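Local atomic coordinates of B-type Cna protein (Enterococcus faecium, PDB entry 6FWY), a protein that is of unknown function but, as the thioester domain of a cell-wall-anchored surface protein, probably helps the bacterium bind covalently to its targets. Residues K200-D205 with T221-V226; T162-A167 with T176-S181. All blocks are in the same frame, centred on the assembly; numbering follows the deposited sequence.

Contact 1 of 2, residues K200-D205 with T221-V226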
loop_
_atom_site.group_PDB
_atom_site.type_symbol
_atom_site.label_atom_id
_atom_site.label_comp_id
_atom_site.label_asym_id
_atom_site.label_seq_id
_atom_site.Cartn_x
_atom_site.Cartn_y
_atom_site.Cartn_z
ATOM N N LYS A 200 7.488 -32.559 -14.243
ATOM C CA LYS A 200 6.121 -32.036 -14.174
ATOM C C LYS A 200 5.895 -31.263 -12.876
ATOM O O LYS A 200 6.577 -31.480 -11.892
ATOM C CB LYS A 200 5.109 -33.181 -14.273
ATOM C CG LYS A 200 5.093 -33.840 -15.646
ATOM C CD LYS A 200 4.084 -34.972 -15.701
ATOM C CE LYS A 200 4.341 -35.851 -16.921
ATOM N NZ LYS A 200 4.111 -35.086 -18.194
ATOM N N ILE A 201 4.911 -30.374 -12.921
ATOM C CA ILE A 201 4.474 -29.576 -11.774
ATOM C C ILE A 201 2.974 -29.815 -11.551
ATOM O O ILE A 201 2.197 -29.834 -12.508
ATOM C CB ILE A 201 4.729 -28.068 -11.982
ATOM C CG1 ILE A 201 6.120 -27.834 -12.609
ATOM C CG2 ILE A 201 4.554 -27.333 -10.660
ATOM C CD1 ILE A 201 6.523 -26.397 -12.813
ATOM N N TYR A 202 2.574 -30.010 -10.297
ATOM C CA TYR A 202 1.167 -30.202 -9.918
ATOM C C TYR A 202 0.713 -29.207 -8.856
ATOM O O TYR A 202 1.492 -28.848 -7.972
ATOM C CB TYR A 202 0.926 -31.651 -9.442
ATOM C CG TYR A 202 1.118 -32.675 -10.542
ATOM C CD1 TYR A 202 2.375 -33.134 -10.857
ATOM C CD2 TYR A 202 0.043 -33.154 -11.282
ATOM C CE1 TYR A 202 2.584 -34.046 -11.886
ATOM C CE2 TYR A 202 0.230 -34.101 -12.303
ATOM C CZ TYR A 202 1.517 -34.513 -12.616
ATOM O OH TYR A 202 1.763 -35.432 -13.596
ATOM N N ASP A 203 -0.537 -28.740 -8.948
ATOM C CA ASP A 203 -1.142 -27.870 -7.922
ATOM C C ASP A 203 -1.542 -28.693 -6.693
ATOM O O ASP A 203 -1.334 -29.908 -6.659
ATOM C CB ASP A 203 -2.303 -27.016 -8.488
ATOM C CG ASP A 203 -3.544 -27.839 -8.903
ATOM O OD1 ASP A 203 -3.748 -28.988 -8.450
ATOM O OD2 ASP A 203 -4.345 -27.308 -9.692
ATOM N N ALA A 204 -2.118 -28.027 -5.695
ATOM C CA ALA A 204 -2.508 -28.664 -4.427
ATOM C C ALA A 204 -3.595 -29.715 -4.561
ATOM O O ALA A 204 -3.717 -30.563 -3.687
ATOM C CB ALA A 204 -2.968 -27.594 -3.431
ATOM N N ASP A 205 -4.397 -29.633 -5.628
ATOM C CA ASP A 205 -5.479 -30.595 -5.900
ATOM C C ASP A 205 -4.993 -31.804 -6.720
ATOM O O ASP A 205 -5.797 -32.677 -7.059
ATOM C CB ASP A 205 -6.629 -29.913 -6.637
ATOM C CG ASP A 205 -7.096 -28.614 -5.947
ATOM O OD1 ASP A 205 -6.964 -28.499 -4.699
ATOM O OD2 ASP A 205 -7.576 -27.682 -6.640
ATOM N N THR A 221 3.664 -29.194 -6.210
ATOM C CA THR A 221 4.608 -30.304 -6.197
ATOM C C THR A 221 5.353 -30.355 -7.529
ATOM O O THR A 221 4.739 -30.267 -8.582
ATOM C CB THR A 221 3.883 -31.616 -5.861
ATOM O OG1 THR A 221 3.369 -31.533 -4.531
ATOM C CG2 THR A 221 4.818 -32.811 -5.936
ATOM N N ILE A 222 6.677 -30.454 -7.457
ATOM C CA ILE A 222 7.534 -30.705 -8.604
ATOM C C ILE A 222 7.841 -32.202 -8.620
ATOM O O ILE A 222 8.140 -32.784 -7.578
ATOM C CB ILE A 222 8.845 -29.877 -8.543
ATOM C CG1 ILE A 222 8.511 -28.391 -8.634
ATOM C CG2 ILE A 222 9.796 -30.260 -9.679
ATOM C CD1 ILE A 222 9.677 -27.458 -8.448
ATOM N N LYS A 223 7.763 -32.807 -9.805
ATOM C CA LYS A 223 8.007 -34.237 -9.977
ATOM C C LYS A 223 9.110 -34.482 -10.990
ATOM O O LYS A 223 9.047 -33.981 -12.103
ATOM C CB LYS A 223 6.724 -34.938 -10.402
ATOM C CG LYS A 223 5.596 -34.743 -9.403
ATOM C CD LYS A 223 4.564 -35.833 -9.475
ATOM C CE LYS A 223 3.469 -35.593 -8.455
ATOM N NZ LYS A 223 2.504 -36.702 -8.339
ATOM N N VAL A 224 10.109 -35.256 -10.592
ATOM C CA VAL A 224 11.300 -35.524 -11.393
ATOM C C VAL A 224 11.327 -37.034 -11.608
ATOM O O VAL A 224 11.315 -37.777 -10.633
ATOM C CB VAL A 224 12.587 -35.054 -10.665
ATOM C CG1 VAL A 224 13.842 -35.395 -11.468
ATOM C CG2 VAL A 224 12.528 -33.549 -10.390
ATOM N N PRO A 225 11.350 -37.495 -12.876
ATOM C CA PRO A 225 11.338 -38.955 -13.102
ATOM C C PRO A 225 12.483 -39.682 -12.393
ATOM O O PRO A 225 13.619 -39.193 -12.394
ATOM C CB PRO A 225 11.472 -39.071 -14.620
ATOM C CG PRO A 225 10.959 -37.798 -15.165
ATOM C CD PRO A 225 11.321 -36.746 -14.152
ATOM N N VAL A 226 12.185 -40.831 -11.780
ATOM C CA VAL A 226 13.226 -41.612 -11.075
ATOM C C VAL A 226 14.320 -42.144 -12.012
ATOM O O VAL A 226 15.358 -42.588 -11.564
ATOM C CB VAL A 226 12.650 -42.770 -10.209
ATOM C CG1 VAL A 226 11.730 -42.224 -9.113
ATOM C CG2 VAL A 226 11.938 -43.828 -11.047
#

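Contact 2 of 2, residues T162-A167 with T176-S181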
loop_
_atom_site.group_PDB
_atom_site.type_symbol
_atom_site.label_atom_id
_atom_site.label_comp_id
_atom_site.label_asym_id
_atom_site.label_seq_id
_atom_site.Cartn_x
_atom_site.Cartn_y
_atom_site.Cartn_z
ATOM N N THR A 162 8.314 -22.241 0.396
ATOM C CA THR A 162 9.014 -23.050 1.393
ATOM C C THR A 162 8.759 -24.544 1.156
ATOM O O THR A 162 7.614 -24.962 1.017
ATOM C CB THR A 162 8.550 -22.657 2.814
ATOM O OG1 THR A 162 8.542 -21.227 2.921
ATOM C CG2 THR A 162 9.472 -23.234 3.896
ATOM N N ALA A 163 9.827 -25.328 1.095
ATOM C CA ALA A 163 9.747 -26.783 0.936
ATOM C C ALA A 163 9.096 -27.341 2.186
ATOM O O ALA A 163 9.469 -26.955 3.295
ATOM C CB ALA A 163 11.130 -27.383 0.754
ATOM N N SER A 164 8.099 -28.201 1.998
ATOM C CA SER A 164 7.372 -28.833 3.107
ATOM C C SER A 164 7.696 -30.313 3.250
ATOM O O SER A 164 7.859 -30.800 4.372
ATOM C CB SER A 164 5.864 -28.626 2.941
ATOM O OG SER A 164 5.439 -29.045 1.655
ATOM N N LYS A 165 7.778 -31.034 2.135
ATOM C CA LYS A 165 8.079 -32.470 2.158
ATOM C C LYS A 165 8.584 -32.974 0.819
ATOM O O LYS A 165 8.402 -32.324 -0.206
ATOM C CB LYS A 165 6.844 -33.277 2.569
ATOM C CG LYS A 165 5.671 -33.128 1.613
ATOM C CD LYS A 165 4.401 -33.801 2.126
ATOM C CE LYS A 165 3.206 -33.300 1.323
ATOM N NZ LYS A 165 1.911 -33.882 1.748
ATOM N N THR A 166 9.225 -34.138 0.847
ATOM C CA THR A 166 9.734 -34.825 -0.329
ATOM C C THR A 166 9.346 -36.288 -0.207
ATOM O O THR A 166 9.287 -36.814 0.900
ATOM C CB THR A 166 11.276 -34.729 -0.438
ATOM O OG1 THR A 166 11.885 -35.424 0.663
ATOM C CG2 THR A 166 11.749 -33.268 -0.408
ATOM N N ALA A 167 9.097 -36.949 -1.333
ATOM C CA ALA A 167 8.815 -38.380 -1.335
ATOM C C ALA A 167 8.962 -38.971 -2.734
ATOM O O ALA A 167 8.743 -38.286 -3.743
ATOM C CB ALA A 167 7.408 -38.670 -0.813
ATOM N N THR A 176 7.324 -31.142 -2.624
ATOM C CA THR A 176 6.192 -30.260 -2.349
ATOM C C THR A 176 6.672 -28.980 -1.666
ATOM O O THR A 176 7.554 -29.016 -0.824
ATOM C CB THR A 176 5.113 -30.986 -1.523
ATOM O OG1 THR A 176 4.729 -32.169 -2.228
ATOM C CG2 THR A 176 3.875 -30.103 -1.294
ATOM N N TYR A 177 6.078 -27.853 -2.056
ATOM C CA TYR A 177 6.410 -26.519 -1.537
ATOM C C TYR A 177 5.132 -25.779 -1.140
ATOM O O TYR A 177 4.109 -25.952 -1.776
ATOM C CB TYR A 177 7.157 -25.703 -2.599
ATOM C CG TYR A 177 8.457 -26.313 -3.036
ATOM C CD1 TYR A 177 8.476 -27.289 -4.043
ATOM C CD2 TYR A 177 9.669 -25.938 -2.455
ATOM C CE1 TYR A 177 9.661 -27.862 -4.460
ATOM C CE2 TYR A 177 10.870 -26.514 -2.860
ATOM C CZ TYR A 177 10.861 -27.480 -3.864
ATOM O OH TYR A 177 12.028 -28.070 -4.293
ATOM N N LYS A 178 5.186 -24.999 -0.065
ATOM C CA LYS A 178 4.098 -24.085 0.335
ATOM C C LYS A 178 4.379 -22.646 -0.108
ATOM O O LYS A 178 5.471 -22.144 0.120
ATOM C CB LYS A 178 3.897 -24.114 1.858
ATOM C CG LYS A 178 3.200 -25.389 2.289
ATOM C CD LYS A 178 3.216 -25.646 3.770
ATOM C CE LYS A 178 2.531 -26.981 3.982
ATOM N NZ LYS A 178 2.677 -27.515 5.368
ATOM N N THR A 179 3.383 -22.008 -0.715
ATOM C CA THR A 179 3.434 -20.586 -1.045
ATOM C C THR A 179 2.718 -19.803 0.050
ATOM O O THR A 179 1.764 -20.312 0.654
ATOM C CB THR A 179 2.763 -20.241 -2.384
ATOM O OG1 THR A 179 1.374 -20.552 -2.318
ATOM C CG2 THR A 179 3.406 -20.992 -3.526
ATOM N N ALA A 180 3.175 -18.573 0.291
ATOM C CA ALA A 180 2.542 -17.685 1.255
ATOM C C ALA A 180 2.705 -16.220 0.864
ATOM O O ALA A 180 3.747 -15.818 0.356
ATOM C CB ALA A 180 3.098 -17.922 2.659
ATOM N N SER A 181 1.661 -15.431 1.105
ATOM C CA SER A 181 1.681 -13.994 0.850
ATOM C C SER A 181 0.584 -13.287 1.640
ATOM O O SER A 181 -0.476 -13.852 1.900
ATOM C CB SER A 181 1.506 -13.701 -0.644
ATOM O OG SER A 181 1.702 -12.321 -0.935
HETATM O O HOH W 1 6.132 -20.311 2.178
#

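Contact 1 of 2, residues K200-D205 with T221-V226
Lys-200, Ile-201 and Tyr-202 pair with Lys-223, Ile-222 and Thr-221 in an antiparallel strand contact inside a five-stranded sheet far from the centre of the elongated chain. The two short strand axes run at 151° to each other, and four backbone hydrogen bonds fix the register. Lys-200 and Lys-223 form one hydrogen-bonded pair, with Lys-200 N to Lys-223 O at 3.0 Å and Lys-223 N to Lys-200 O at 2.7 Å. Tyr-202 and Thr-221 form the next: Tyr-202 N to Thr-221 O and Thr-221 N to Tyr-202 O are both 2.8 Å. Between them lies the non-hydrogen-bonded pair Ile-201 and Ile-222, where Ile-201 CA approaches Thr-221 O at 3.3 Å as a CA-H...O contact.

On the face that carries Lys-200, Tyr-202, Thr-221 and Lys-223, the main side-chain contact is a cation-pi interaction. Chi1 of Lys-223 (-58°) puts CG beside the backbone N and anti to the carbonyl carbon, and the chain beyond is extended. The lysine and tyrosine side chains cross at about a right angle. Lys-223 CD lies 3.6 Å from Tyr-202 CE1, and Lys-223 CE lies 3.6 Å from Tyr-202 CD1. Lys-223 NZ ends over the ring face, 4.6 Å from the centroid of the Tyr-202 ring and 22° off its normal, where the electron-rich face probably stabilises the ammonium charge. Lys-200 NZ makes a long, weak ion pair with Glu-208 OE2, and Tyr-202 also touches Glu-208.

The opposite face holds the two buried isoleucines, Ile-201 against Ile-209 and Asn-212, Ile-222 against Met-199. Strand 208-209 flanks strand 200-203 on its outer side, while strand 172-181 lies on the other side of strand 218-225.

Contact 2 of 2, residues T162-A167 with T176-S181
Thr-176 O receives two donors from Ser-164: the backbone N at 3.0 Å and, more weakly, the hydroxyl OG at 3.3 Å. The amide N lies tilted 31° from the carbonyl plane. The serine OG sits in the crowded position between its own backbone N and carbonyl carbon (chi1 53°), which brings it to this oxygen and to the Thr-176 methyl. Thr-176 N in turn donates to Lys-165 O at 2.9 Å. Two residues, Ser-164 and Lys-165, thus face one, the mark of a classic beta bulge, and the psi of -42° at Ser-164 departs from extended geometry accordingly.

Before the bulge the antiparallel pairing is regular. Lys-178 N reaches Thr-162 O at 2.7 Å, and Thr-162 N reaches Lys-178 O at 2.9 Å. A water bridges the same pair, donating to Lys-178 O and hydrogen-bonding Thr-162 OG1 at 2.7 Å.

Lys-165 and Thr-176 run side by side and point the same way, Lys-165 CG 3.8 Å from Thr-176 CB; the aliphatic part of the Lys-178 chain meets Ser-164 CB. The other face has Ala-163 CB against Tyr-177 CE2 at 3.7 Å. The buried Tyr-177 ring meets Phe-235 edge-to-face and also packs on Phe-220, Leu-273 and Ala-275. Strands 159-169 and 172-181 form a beta hairpin; 159-169 is an outermost strand of the sheet within the chain, and 172-181 pairs on its other side with 218-225.

How the contacts relate
Contact 2 closes before contact 1 opens along the chain, yet both belong to one five-stranded antiparallel sheet, with their centres about 12 Å apart. The order across it is 159-169, 172-181, 218-225, 200-203, 208-209: contact 2 joins the outermost strand 159-169 to 172-181, while contact 1 joins the inner strands 218-225 and 200-203. At the junction between 172-181 and 218-225, Thr-221 OG1 and Thr-176 OG1, 2.7 Å apart, probably share a hydrogen bond, and Ile-222 CD1 packs on Tyr-177 CE1 at 4.0 Å. Strand 218-225, later in sequence, lies between 172-181 and 200-203, making a continuous sheet at one end of this elongated surface protein.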